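Local coordinates for hydrolase, haloacid dehalogenase-like family (Porphyromonas gingivalis, PDB 2I6X), which probably acts as a hydrolase of the haloacid dehalogenase superfamily, although its substrate is not established, at residues A[57-62]-A[74-79]; A[132-135]-A[139-142]; A[144-149]-A[156-161]; A[189-194]-A[201-206]. All coordinates share one frame; numbering follows the deposited sequence.

In the fold
Interaction 2 lies nearest the centre of the chain, about 10 Å from it, and interaction 1 farthest, about 19 Å, where it joins two helices of the helical region; all four contacts are only partly buried. Interactions 2 and 4 reach the two outermost strands, 139-142 and 189-191, of the same parallel sheet. Interaction 3 follows interaction 2 directly in the chain and touches it, Tyr141 packing on both Met146 and Met159. Chemistry varies accordingly: interaction 4 is almost wholly apolar, interaction 2 sets a valine against an aspartate and a water, interaction 3 combines selenomethionine with a salt bridge, and interaction 1 pairs a carboxylate and a phenylalanine with a tyrosine and a valine.

Interaction 1 of 4, residues A[57-62]-A[74-79]; sequences KSEEEF and LTYQQV
Glu59 brings a carboxylate up to the ring of Tyr76 without a hydrogen bond between them: OE2 lies 3.5 Å from Tyr76 CD1, and OE1 sits at the ring edge in its plane. This joins the first turns of helices 59-70 and 76-83 in the helical region inserted after the first core strand, consistent with a C1-type cap of the haloacid dehalogenase fold. Carboxylate and ring planes stand 70° apart. The Glu59 chain leaves with CG anti to the backbone N (chi1 -174°) and bends at chi2, which swings the acid across the tyrosine. Glutamate suits this partly exposed position because its charge is answered by a salt bridge to Arg63, while Tyr76 sends its hydroxyl to Asp119. The hydrogen-rich ring edge is probably a mildly favourable neighbour for a negative group. Both helices begin with a capping box. Ser58 OG accepts from Glu61 N, and Ser58 N gives a bond back to the anti lone pair of Glu61 OE1; Thr75 and Gln78 repeat the scheme with an amide oxygen. Deeper down, buried apolar side chains complete the contact, with Val79 CG1 in the plane of the Phe62 ring, 3.9 Å from CE2.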
loop_
_atom_site.group_PDB
_atom_site.type_symbol
_atom_site.label_atom_id
_atom_site.label_comp_id
_atom_site.label_asym_id
_atom_site.label_seq_id
_atom_site.Cartn_x
_atom_site.Cartn_y
_atom_site.Cartn_z
ATOM N N LYS A 57 -13.580 -8.157 6.966
ATOM C CA LYS A 57 -14.827 -7.851 6.280
ATOM C C LYS A 57 -14.573 -7.596 4.801
ATOM O O LYS A 57 -13.634 -6.888 4.415
ATOM C CB LYS A 57 -15.529 -6.649 6.913
ATOM C CG LYS A 57 -16.173 -6.962 8.257
ATOM C CD LYS A 57 -16.680 -5.706 8.939
ATOM C CE LYS A 57 -17.294 -6.026 10.291
ATOM N NZ LYS A 57 -16.345 -6.750 11.225
ATOM N N SER A 58 -15.412 -8.193 3.966
ATOM C CA SER A 58 -15.465 -7.851 2.553
ATOM C C SER A 58 -15.891 -6.386 2.393
ATOM O O SER A 58 -16.357 -5.744 3.352
ATOM C CB SER A 58 -16.451 -8.770 1.825
ATOM O OG SER A 58 -17.777 -8.551 2.283
ATOM N N GLU A 59 -15.739 -5.869 1.178
ATOM C CA GLU A 59 -16.158 -4.510 0.853
ATOM C C GLU A 59 -17.641 -4.322 1.216
ATOM O O GLU A 59 -17.998 -3.396 1.950
ATOM C CB GLU A 59 -15.857 -4.239 -0.618
ATOM C CG GLU A 59 -16.103 -2.829 -1.083
ATOM C CD GLU A 59 -17.581 -2.533 -1.244
ATOM O OE1 GLU A 59 -18.307 -3.419 -1.760
ATOM O OE2 GLU A 59 -18.012 -1.427 -0.845
ATOM N N GLU A 60 -18.486 -5.237 0.744
ATOM C CA GLU A 60 -19.929 -5.227 1.034
ATOM C C GLU A 60 -20.234 -5.214 2.521
ATOM O O GLU A 60 -21.117 -4.470 2.973
ATOM C CB GLU A 60 -20.621 -6.429 0.365
ATOM C CG GLU A 60 -22.033 -6.774 0.890
ATOM C CD GLU A 60 -23.180 -6.393 -0.051
ATOM O OE1 GLU A 60 -24.265 -7.005 0.088
ATOM O OE2 GLU A 60 -23.010 -5.497 -0.913
ATOM N N GLU A 61 -19.514 -6.050 3.270
ATOM C CA GLU A 61 -19.681 -6.150 4.715
ATOM C C GLU A 61 -19.275 -4.874 5.469
ATOM O O GLU A 61 -19.988 -4.439 6.379
ATOM C CB GLU A 61 -18.927 -7.366 5.266
ATOM C CG GLU A 61 -19.565 -8.707 4.920
ATOM C CD GLU A 61 -18.748 -9.879 5.433
ATOM O OE1 GLU A 61 -17.507 -9.874 5.255
ATOM O OE2 GLU A 61 -19.344 -10.808 6.023
ATOM N N PHE A 62 -18.152 -4.275 5.073
ATOM C CA PHE A 62 -17.655 -3.034 5.671
ATOM C C PHE A 62 -18.613 -1.856 5.459
ATOM O O PHE A 62 -18.836 -1.041 6.365
ATOM C CB PHE A 62 -16.262 -2.723 5.110
ATOM C CG PHE A 62 -15.840 -1.280 5.238
ATOM C CD1 PHE A 62 -15.189 -0.825 6.397
ATOM C CD2 PHE A 62 -16.044 -0.381 4.166
ATOM C CE1 PHE A 62 -14.759 0.520 6.509
ATOM C CE2 PHE A 62 -15.631 0.982 4.256
ATOM C CZ PHE A 62 -14.970 1.433 5.425
ATOM N N LEU A 74 -24.714 4.154 2.612
ATOM C CA LEU A 74 -23.635 4.530 1.714
ATOM C C LEU A 74 -23.496 3.479 0.634
ATOM O O LEU A 74 -23.582 2.280 0.896
ATOM C CB LEU A 74 -22.302 4.675 2.470
ATOM C CG LEU A 74 -22.382 5.579 3.708
ATOM C CD1 LEU A 74 -21.181 5.401 4.599
ATOM C CD2 LEU A 74 -22.576 7.055 3.324
ATOM N N THR A 75 -23.261 3.958 -0.572
ATOM C CA THR A 75 -23.056 3.138 -1.749
ATOM C C THR A 75 -21.559 2.867 -1.947
ATOM O O THR A 75 -20.695 3.572 -1.387
ATOM C CB THR A 75 -23.591 3.889 -3.005
ATOM O OG1 THR A 75 -22.744 5.015 -3.270
ATOM C CG2 THR A 75 -24.972 4.392 -2.769
ATOM N N TYR A 76 -21.253 1.846 -2.744
ATOM C CA TYR A 76 -19.898 1.605 -3.178
ATOM C C TYR A 76 -19.224 2.909 -3.653
ATOM O O TYR A 76 -18.132 3.274 -3.176
ATOM C CB TYR A 76 -19.868 0.559 -4.301
ATOM C CG TYR A 76 -18.471 0.284 -4.790
ATOM C CD1 TYR A 76 -17.710 -0.770 -4.252
ATOM C CD2 TYR A 76 -17.885 1.091 -5.758
ATOM C CE1 TYR A 76 -16.397 -1.023 -4.705
ATOM C CE2 TYR A 76 -16.587 0.862 -6.199
ATOM C CZ TYR A 76 -15.857 -0.189 -5.669
ATOM O OH TYR A 76 -14.588 -0.394 -6.127
ATOM N N GLN A 77 -19.904 3.601 -4.574
ATOM C CA GLN A 77 -19.369 4.752 -5.271
ATOM C C GLN A 77 -19.016 5.868 -4.297
ATOM O O GLN A 77 -17.978 6.504 -4.421
ATOM C CB GLN A 77 -20.362 5.206 -6.358
ATOM C CG GLN A 77 -19.870 6.307 -7.263
ATOM C CD GLN A 77 -20.160 7.682 -6.680
ATOM O OE1 GLN A 77 -21.246 7.913 -6.120
ATOM N NE2 GLN A 77 -19.195 8.605 -6.801
ATOM N N GLN A 78 -19.868 6.081 -3.306
ATOM C CA GLN A 78 -19.630 7.102 -2.273
ATOM C C GLN A 78 -18.397 6.868 -1.441
ATOM O O GLN A 78 -17.682 7.812 -1.126
ATOM C CB GLN A 78 -20.829 7.216 -1.339
ATOM C CG GLN A 78 -21.989 7.980 -1.926
ATOM C CD GLN A 78 -23.206 7.943 -1.002
ATOM O OE1 GLN A 78 -23.607 6.881 -0.512
ATOM N NE2 GLN A 78 -23.793 9.105 -0.762
ATOM N N VAL A 79 -18.157 5.614 -1.063
ATOM C CA VAL A 79 -17.047 5.296 -0.178
ATOM C C VAL A 79 -15.788 5.262 -0.994
ATOM O O VAL A 79 -14.752 5.786 -0.577
ATOM C CB VAL A 79 -17.246 3.927 0.576
ATOM C CG1 VAL A 79 -15.999 3.569 1.408
ATOM C CG2 VAL A 79 -18.479 3.986 1.452
#

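Interaction 2 of 4, residues A[132-135]-A[139-142]; sequences TLDS and KVYA
Val140 reaches from an outermost strand, 139-142, of the parallel Rossmann-like sheet toward the turn at Leu133 and Asp134. Its CB lies 4.1 Å from Asp134 OD1, a contact that depends on the conformer, one of two deposited for that aspartate. CG2, anti to the carbonyl carbon, does most of the touching: it rests 4.0 Å from Asp134 CA and 4.4 Å from Leu133 O, and meets the carboxylate of Asp134 as well. CG1 takes the other branch, anti to the backbone N (chi1 173°), on the Leu133 side, a loose 4.6 Å from Leu133 CD2. The side chain also packs on Leu109 of strand 106-111. A beta-branched residue fits here, since its forked end can touch two residues of the turn while the branch favours an extended backbone. The turn is tightened by Ser135, whose N and OG both bond to Thr132 O. Along the strand, Lys139 and Tyr141 form backbone hydrogen bonds with Leu109, whereas Val140 N donates to a water 3.0 Å away. That water also lies doubtfully close to Asp134 OD2. The contact is therefore mixed: a methyl packs on backbone and carboxylate, while one backbone N-H of the strand is satisfied by a water.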
loop_
_atom_site.group_PDB
_atom_site.type_symbol
_atom_site.label_atom_id
_atom_site.label_comp_id
_atom_site.label_asym_id
_atom_site.label_seq_id
_atom_site.Cartn_x
_atom_site.Cartn_y
_atom_site.Cartn_z
ATOM N N THR A 132 -1.236 -1.655 -15.482
ATOM C CA THR A 132 -1.831 -2.059 -14.224
ATOM C C THR A 132 -0.723 -2.161 -13.197
ATOM O O THR A 132 0.451 -2.334 -13.546
ATOM C CB THR A 132 -2.569 -3.416 -14.323
ATOM O OG1 THR A 132 -1.680 -4.411 -14.853
ATOM C CG2 THR A 132 -3.785 -3.311 -15.227
ATOM N N LEU A 133 -1.106 -2.041 -11.930
ATOM C CA LEU A 133 -0.190 -2.137 -10.824
ATOM C C LEU A 133 0.540 -3.477 -10.832
ATOM O O LEU A 133 1.758 -3.538 -10.590
ATOM C CB LEU A 133 -0.967 -1.961 -9.529
ATOM C CG LEU A 133 -0.174 -2.074 -8.234
ATOM C CD1 LEU A 133 0.622 -0.806 -8.033
ATOM C CD2 LEU A 133 -1.085 -2.359 -7.057
ATOM N N ASP A 134 -0.201 -4.539 -11.131
ATOM C CA ASP A 134 0.337 -5.884 -11.116
ATOM C C ASP A 134 1.475 -6.034 -12.147
ATOM O O ASP A 134 2.410 -6.814 -11.958
ATOM C CB ASP A 134 -0.797 -6.887 -11.354
ATOM C CG ASP A 134 -0.673 -8.123 -10.498
ATOM O OD1 ASP A 134 -1.494 -8.317 -9.567
ATOM O OD2 ASP A 134 0.259 -8.910 -10.757
ATOM N N SER A 135 1.409 -5.264 -13.221
ATOM C CA SER A 135 2.416 -5.355 -14.277
ATOM C C SER A 135 3.837 -4.844 -13.934
ATOM O O SER A 135 4.747 -5.025 -14.724
ATOM C CB SER A 135 1.918 -4.655 -15.546
ATOM O OG SER A 135 2.147 -3.256 -15.469
ATOM N N LYS A 139 5.323 -10.059 -8.070
ATOM C CA LYS A 139 4.080 -10.296 -7.343
ATOM C C LYS A 139 3.662 -9.153 -6.406
ATOM O O LYS A 139 4.495 -8.483 -5.799
ATOM C CB LYS A 139 4.129 -11.623 -6.578
ATOM C CG LYS A 139 2.770 -12.077 -6.073
ATOM C CD LYS A 139 2.657 -13.592 -6.099
ATOM C CE LYS A 139 1.316 -14.062 -5.586
ATOM N NZ LYS A 139 1.303 -15.575 -5.385
ATOM N N VAL A 140 2.345 -8.978 -6.312
ATOM C CA VAL A 140 1.687 -8.054 -5.403
ATOM C C VAL A 140 1.150 -8.784 -4.162
ATOM O O VAL A 140 0.370 -9.745 -4.253
ATOM C CB VAL A 140 0.568 -7.278 -6.148
ATOM C CG1 VAL A 140 -0.257 -6.430 -5.187
ATOM C CG2 VAL A 140 1.202 -6.393 -7.235
ATOM N N TYR A 141 1.613 -8.319 -3.007
ATOM C CA TYR A 141 1.159 -8.787 -1.727
ATOM C C TYR A 141 0.294 -7.705 -1.072
ATOM O O TYR A 141 0.799 -6.680 -0.556
ATOM C CB TYR A 141 2.354 -9.241 -0.853
ATOM C CG TYR A 141 3.125 -10.408 -1.483
ATOM C CD1 TYR A 141 2.637 -11.727 -1.414
ATOM C CD2 TYR A 141 4.335 -10.188 -2.167
ATOM C CE1 TYR A 141 3.336 -12.783 -2.013
ATOM C CE2 TYR A 141 5.050 -11.243 -2.752
ATOM C CZ TYR A 141 4.555 -12.528 -2.681
ATOM O OH TYR A 141 5.274 -13.551 -3.289
ATOM N N ALA A 142 -1.015 -7.948 -1.091
ATOM C CA ALA A 142 -2.000 -6.966 -0.620
ATOM C C ALA A 142 -2.726 -7.477 0.604
ATOM O O ALA A 142 -3.366 -8.521 0.544
ATOM C CB ALA A 142 -3.014 -6.655 -1.723
HETATM O O HOH W 1 0.708 -10.082 -8.592
#

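Interaction 3 of 4, residues A[144-149]-A[156-161]; sequences CQMGKY and FLEMIA
Met146, a selenomethionine, lays its terminal methyl over the side chain of Glu158, with CE 3.5 Å from Glu158 CD and 3.7 Å from Glu158 CB. The contact spans the connection from strand 139-142 to helix 153-163, a beta-alpha unit of the Rossmann-like haloacid dehalogenase core. A short helix ends at Met146, and Gly147, with positive phi (67°), turns the chain out of it before Lys148. The Met146 and Glu158 side chains run alongside in opposite senses. The long, flexible, unbranched side chain of methionine suits this place because the bend at its last torsion (chi3 85°) lets the methyl lie along the whole glutamate, carboxylate included, while OE1 turns to Lys148. Glu158 extends its chain fully beyond CG, carrying the carboxylate past the helix surface. Lys148, just past the turn, bends at its last torsion (chi4 89°), and its methylenes also lie against the carboxylate, CD being 3.3 Å from Glu158 OE1. Lys148 further touches Asp154 and Ile155 on the same helix, which ties the turn to the helix start. In the salt bridge, Lys148 NZ meets Glu158 OE1 nearly along its C-O axis, at 2.7 Å.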
loop_
_atom_site.group_PDB
_atom_site.type_symbol
_atom_site.label_atom_id
_atom_site.label_comp_id
_atom_site.label_asym_id
_atom_site.label_seq_id
_atom_site.Cartn_x
_atom_site.Cartn_y
_atom_site.Cartn_z
ATOM N N CYS A 144 -5.560 -7.026 2.149
ATOM C CA CYS A 144 -6.949 -7.498 2.029
ATOM C C CYS A 144 -7.096 -8.773 1.200
ATOM O O CYS A 144 -8.094 -9.479 1.333
ATOM C CB CYS A 144 -7.893 -6.391 1.502
ATOM S SG CYS A 144 -7.414 -5.653 -0.097
ATOM N N GLN A 145 -6.117 -9.076 0.352
ATOM C CA GLN A 145 -6.167 -10.350 -0.372
ATOM C C GLN A 145 -5.642 -11.502 0.493
ATOM O O GLN A 145 -5.911 -12.652 0.221
ATOM C CB GLN A 145 -5.398 -10.259 -1.698
ATOM C CG GLN A 145 -5.950 -9.193 -2.631
ATOM C CD GLN A 145 -5.280 -9.145 -4.007
ATOM O OE1 GLN A 145 -4.046 -9.066 -4.136
ATOM N NE2 GLN A 145 -6.107 -9.174 -5.048
HETATM N N MSE A 146 -4.891 -11.182 1.543
HETATM C CA MSE A 146 -4.149 -12.194 2.253
HETATM C C MSE A 146 -4.777 -12.541 3.602
HETATM O O MSE A 146 -4.461 -13.567 4.195
HETATM C CB MSE A 146 -2.705 -11.733 2.416
HETATM C CG MSE A 146 -1.963 -11.567 1.105
HETATM SE SE MSE A 146 -0.269 -10.613 1.330
HETATM C CE MSE A 146 0.851 -12.148 1.843
ATOM N N GLY A 147 -5.686 -11.688 4.060
ATOM C CA GLY A 147 -6.203 -11.774 5.407
ATOM C C GLY A 147 -5.145 -11.465 6.467
ATOM O O GLY A 147 -5.240 -11.970 7.580
ATOM N N LYS A 148 -4.132 -10.656 6.131
ATOM C CA LYS A 148 -3.088 -10.286 7.096
ATOM C C LYS A 148 -2.676 -8.843 6.817
ATOM O O LYS A 148 -2.998 -8.296 5.757
ATOM C CB LYS A 148 -1.843 -11.190 7.007
ATOM C CG LYS A 148 -2.070 -12.692 6.991
ATOM C CD LYS A 148 -0.772 -13.417 6.738
ATOM C CE LYS A 148 -0.823 -14.850 7.272
ATOM N NZ LYS A 148 -1.324 -15.864 6.312
ATOM N N TYR A 149 -1.961 -8.224 7.751
ATOM C CA TYR A 149 -1.649 -6.804 7.621
ATOM C C TYR A 149 -0.372 -6.504 8.327
ATOM O O TYR A 149 -0.078 -7.076 9.353
ATOM C CB TYR A 149 -2.795 -5.895 8.150
ATOM C CG TYR A 149 -3.230 -6.193 9.579
ATOM C CD1 TYR A 149 -4.137 -7.248 9.858
ATOM C CD2 TYR A 149 -2.744 -5.441 10.656
ATOM C CE1 TYR A 149 -4.539 -7.546 11.168
ATOM C CE2 TYR A 149 -3.137 -5.749 11.985
ATOM C CZ TYR A 149 -4.037 -6.795 12.219
ATOM O OH TYR A 149 -4.440 -7.097 13.517
ATOM N N PHE A 156 4.758 -10.602 6.305
ATOM C CA PHE A 156 6.138 -10.774 5.838
ATOM C C PHE A 156 6.507 -12.237 5.572
ATOM O O PHE A 156 7.168 -12.545 4.556
ATOM C CB PHE A 156 7.121 -10.162 6.826
ATOM C CG PHE A 156 7.050 -8.642 6.888
ATOM C CD1 PHE A 156 7.918 -7.861 6.130
ATOM C CD2 PHE A 156 6.112 -8.009 7.696
ATOM C CE1 PHE A 156 7.866 -6.452 6.181
ATOM C CE2 PHE A 156 6.032 -6.584 7.767
ATOM C CZ PHE A 156 6.908 -5.805 7.007
ATOM N N LEU A 157 6.092 -13.128 6.476
ATOM C CA LEU A 157 6.462 -14.525 6.362
ATOM C C LEU A 157 5.766 -15.241 5.183
ATOM O O LEU A 157 6.391 -16.053 4.495
ATOM C CB LEU A 157 6.262 -15.265 7.700
ATOM C CG LEU A 157 7.053 -14.744 8.925
ATOM C CD1 LEU A 157 6.771 -15.608 10.129
ATOM C CD2 LEU A 157 8.526 -14.757 8.703
ATOM N N GLU A 158 4.489 -14.928 4.950
ATOM C CA GLU A 158 3.783 -15.443 3.789
ATOM C C GLU A 158 4.518 -15.026 2.500
ATOM O O GLU A 158 4.800 -15.875 1.644
ATOM C CB GLU A 158 2.320 -14.989 3.785
ATOM C CG GLU A 158 1.479 -15.722 2.729
ATOM C CD GLU A 158 -0.018 -15.386 2.762
ATOM O OE1 GLU A 158 -0.529 -15.112 3.862
ATOM O OE2 GLU A 158 -0.698 -15.424 1.702
HETATM N N MSE A 159 4.858 -13.733 2.408
HETATM C CA MSE A 159 5.636 -13.162 1.309
HETATM C C MSE A 159 6.968 -13.883 1.043
HETATM O O MSE A 159 7.249 -14.284 -0.090
HETATM C CB MSE A 159 5.892 -11.665 1.543
HETATM C CG MSE A 159 6.845 -11.076 0.511
HETATM SE SE MSE A 159 7.033 -9.133 0.599
HETATM C CE MSE A 159 8.131 -9.056 2.239
ATOM N N ILE A 160 7.778 -14.027 2.086
ATOM C CA ILE A 160 9.020 -14.830 2.046
ATOM C C ILE A 160 8.809 -16.243 1.525
ATOM O O ILE A 160 9.492 -16.657 0.582
ATOM C CB ILE A 160 9.707 -14.821 3.438
ATOM C CG1 ILE A 160 10.118 -13.377 3.827
ATOM C CG2 ILE A 160 10.887 -15.798 3.526
ATOM C CD1 ILE A 160 10.471 -13.245 5.337
ATOM N N ALA A 161 7.882 -16.994 2.134
ATOM C CA ALA A 161 7.554 -18.345 1.676
ATOM C C ALA A 161 7.117 -18.372 0.197
ATOM O O ALA A 161 7.591 -19.204 -0.582
ATOM C CB ALA A 161 6.485 -18.963 2.557
HETATM O O HOH W 2 -3.397 -15.517 3.176
#

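Interaction 4 of 4, residues A[189-194]-A[201-206]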
loop_
_atom_site.group_PDB
_atom_site.type_symbol
_atom_site.label_atom_id
_atom_site.label_comp_id
_atom_site.label_asym_id
_atom_site.label_seq_id
_atom_site.Cartn_x
_atom_site.Cartn_y
_atom_site.Cartn_z
ATOM N N HIS A 189 17.063 -5.368 4.612
ATOM C CA HIS A 189 17.522 -3.991 4.380
ATOM C C HIS A 189 16.291 -3.125 4.255
ATOM O O HIS A 189 15.314 -3.537 3.634
ATOM C CB HIS A 189 18.386 -3.893 3.127
ATOM C CG HIS A 189 19.608 -4.743 3.214
ATOM N ND1 HIS A 189 20.744 -4.336 3.883
ATOM C CD2 HIS A 189 19.842 -6.014 2.808
ATOM C CE1 HIS A 189 21.639 -5.310 3.857
ATOM N NE2 HIS A 189 21.121 -6.337 3.204
ATOM N N THR A 190 16.313 -1.963 4.901
ATOM C CA THR A 190 15.148 -1.093 4.858
ATOM C C THR A 190 15.530 0.302 4.407
ATOM O O THR A 190 16.693 0.717 4.525
ATOM C CB THR A 190 14.356 -1.009 6.213
ATOM O OG1 THR A 190 15.198 -0.478 7.241
ATOM C CG2 THR A 190 13.781 -2.374 6.646
ATOM N N TYR A 191 14.550 0.997 3.847
ATOM C CA TYR A 191 14.649 2.445 3.638
ATOM C C TYR A 191 13.280 3.061 3.937
ATOM O O TYR A 191 12.278 2.519 3.524
ATOM C CB TYR A 191 15.122 2.790 2.228
ATOM C CG TYR A 191 15.311 4.278 2.063
ATOM C CD1 TYR A 191 16.504 4.892 2.446
ATOM C CD2 TYR A 191 14.284 5.082 1.548
ATOM C CE1 TYR A 191 16.673 6.252 2.321
ATOM C CE2 TYR A 191 14.436 6.438 1.420
ATOM C CZ TYR A 191 15.633 7.025 1.805
ATOM O OH TYR A 191 15.804 8.387 1.672
ATOM N N CYS A 192 13.253 4.155 4.699
ATOM C CA CYS A 192 12.000 4.773 5.153
ATOM C C CYS A 192 11.863 6.167 4.549
ATOM O O CYS A 192 12.334 7.150 5.119
ATOM C CB CYS A 192 11.907 4.847 6.684
ATOM S SG CYS A 192 10.214 5.199 7.311
ATOM N N PRO A 193 11.216 6.250 3.381
ATOM C CA PRO A 193 11.009 7.558 2.772
ATOM C C PRO A 193 9.884 8.291 3.489
ATOM O O PRO A 193 9.080 7.672 4.199
ATOM C CB PRO A 193 10.579 7.218 1.337
ATOM C CG PRO A 193 9.937 5.848 1.445
ATOM C CD PRO A 193 10.611 5.145 2.603
ATOM N N ASP A 194 9.848 9.600 3.333
ATOM C CA ASP A 194 8.646 10.365 3.645
ATOM C C ASP A 194 7.560 10.195 2.570
ATOM O O ASP A 194 7.847 9.989 1.385
ATOM C CB ASP A 194 8.965 11.869 3.815
ATOM C CG ASP A 194 9.712 12.165 5.115
ATOM O OD1 ASP A 194 9.514 11.430 6.126
ATOM O OD2 ASP A 194 10.496 13.145 5.124
ATOM N N PRO A 201 16.963 9.020 -6.426
ATOM C CA PRO A 201 18.435 9.100 -6.248
ATOM C C PRO A 201 19.011 8.257 -5.088
ATOM O O PRO A 201 20.010 7.555 -5.279
ATOM C CB PRO A 201 18.689 10.607 -6.061
ATOM C CG PRO A 201 17.541 11.277 -6.807
ATOM C CD PRO A 201 16.354 10.371 -6.477
ATOM N N ALA A 202 18.366 8.291 -3.918
ATOM C CA ALA A 202 18.840 7.549 -2.737
ATOM C C ALA A 202 18.779 6.030 -2.916
ATOM O O ALA A 202 19.687 5.303 -2.493
ATOM C CB ALA A 202 18.057 7.952 -1.482
ATOM N N ILE A 203 17.692 5.551 -3.513
ATOM C CA ILE A 203 17.555 4.122 -3.799
ATOM C C ILE A 203 18.575 3.669 -4.886
ATOM O O ILE A 203 19.231 2.636 -4.720
ATOM C CB ILE A 203 16.084 3.752 -4.131
ATOM C CG1 ILE A 203 15.150 4.022 -2.936
ATOM C CG2 ILE A 203 15.946 2.311 -4.646
ATOM C CD1 ILE A 203 15.593 3.487 -1.571
ATOM N N THR A 204 18.724 4.457 -5.958
ATOM C CA THR A 204 19.715 4.209 -7.026
ATOM C C THR A 204 21.111 4.030 -6.423
ATOM O O THR A 204 21.936 3.266 -6.948
ATOM C CB THR A 204 19.754 5.383 -8.060
ATOM O OG1 THR A 204 18.422 5.733 -8.452
ATOM C CG2 THR A 204 20.557 5.024 -9.313
ATOM N N ARG A 205 21.352 4.752 -5.323
ATOM C CA ARG A 205 22.587 4.686 -4.542
ATOM C C ARG A 205 22.696 3.380 -3.781
ATOM O O ARG A 205 23.732 2.723 -3.831
ATOM C CB ARG A 205 22.643 5.839 -3.537
ATOM C CG ARG A 205 23.755 6.846 -3.751
ATOM C CD ARG A 205 24.840 6.688 -2.676
ATOM N NE ARG A 205 25.729 7.861 -2.562
ATOM C CZ ARG A 205 25.507 8.904 -1.758
ATOM N NH1 ARG A 205 26.370 9.908 -1.716
ATOM N NH2 ARG A 205 24.420 8.941 -0.986
ATOM N N LEU A 206 21.636 3.012 -3.063
ATOM C CA LEU A 206 21.649 1.789 -2.272
ATOM C C LEU A 206 21.938 0.578 -3.143
ATOM O O LEU A 206 22.685 -0.310 -2.736
ATOM C CB LEU A 206 20.329 1.578 -1.514
ATOM C CG LEU A 206 19.977 2.475 -0.318
ATOM C CD1 LEU A 206 18.688 1.996 0.327
ATOM C CD2 LEU A 206 21.086 2.562 0.737
#
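Strand 189-191 and helix 201-206 run almost antiparallel, at 164°, with their axes 10.9 Å apart, and Tyr191 lies opposite Ile203. This is helix-on-sheet packing in the Rossmann-like core: the strand is outermost in the parallel sheet, and the helix near the C-terminus covers one of its faces, while Thr190 turns to the other face and packs on helix 177-185. Tyr191 carries the strand's share. A chi1 of -176°, which sets CG opposite the backbone N, turns the ring toward the helix, and the side chain meets three helix residues, Ile203 and Ala202 at the ring and hydroxyl end, Leu206 at CB. Ile203 reaches out with CD1, which sits 3.7 Å from both CG and CD2 of the Tyr191 ring and 3.9 Å from Tyr191 CB, the approach being oblique. Its buried branched chain also packs on Ile173, so it bridges Tyr191 and Ile173 of adjacent strands. Leu206 touches the base of the tyrosine, CD1 to Tyr191 CB at 4.1 Å, and reaches Leu171 as well. Toward the other end of the ring comes Ala202, whose CB is 3.9 Å from Tyr191 OH; a short side chain suits a point where the helix passes close to the phenol. The hydroxyl itself hydrogen-bonds to Glu197 OE1, in the connection leading to the helix. Tyrosine therefore does two jobs: its ring supplies apolar surface for the helix, and its polar end is satisfied outside the contact, so adhesion here rests on dispersion and burial rather than on any bond between the two segments.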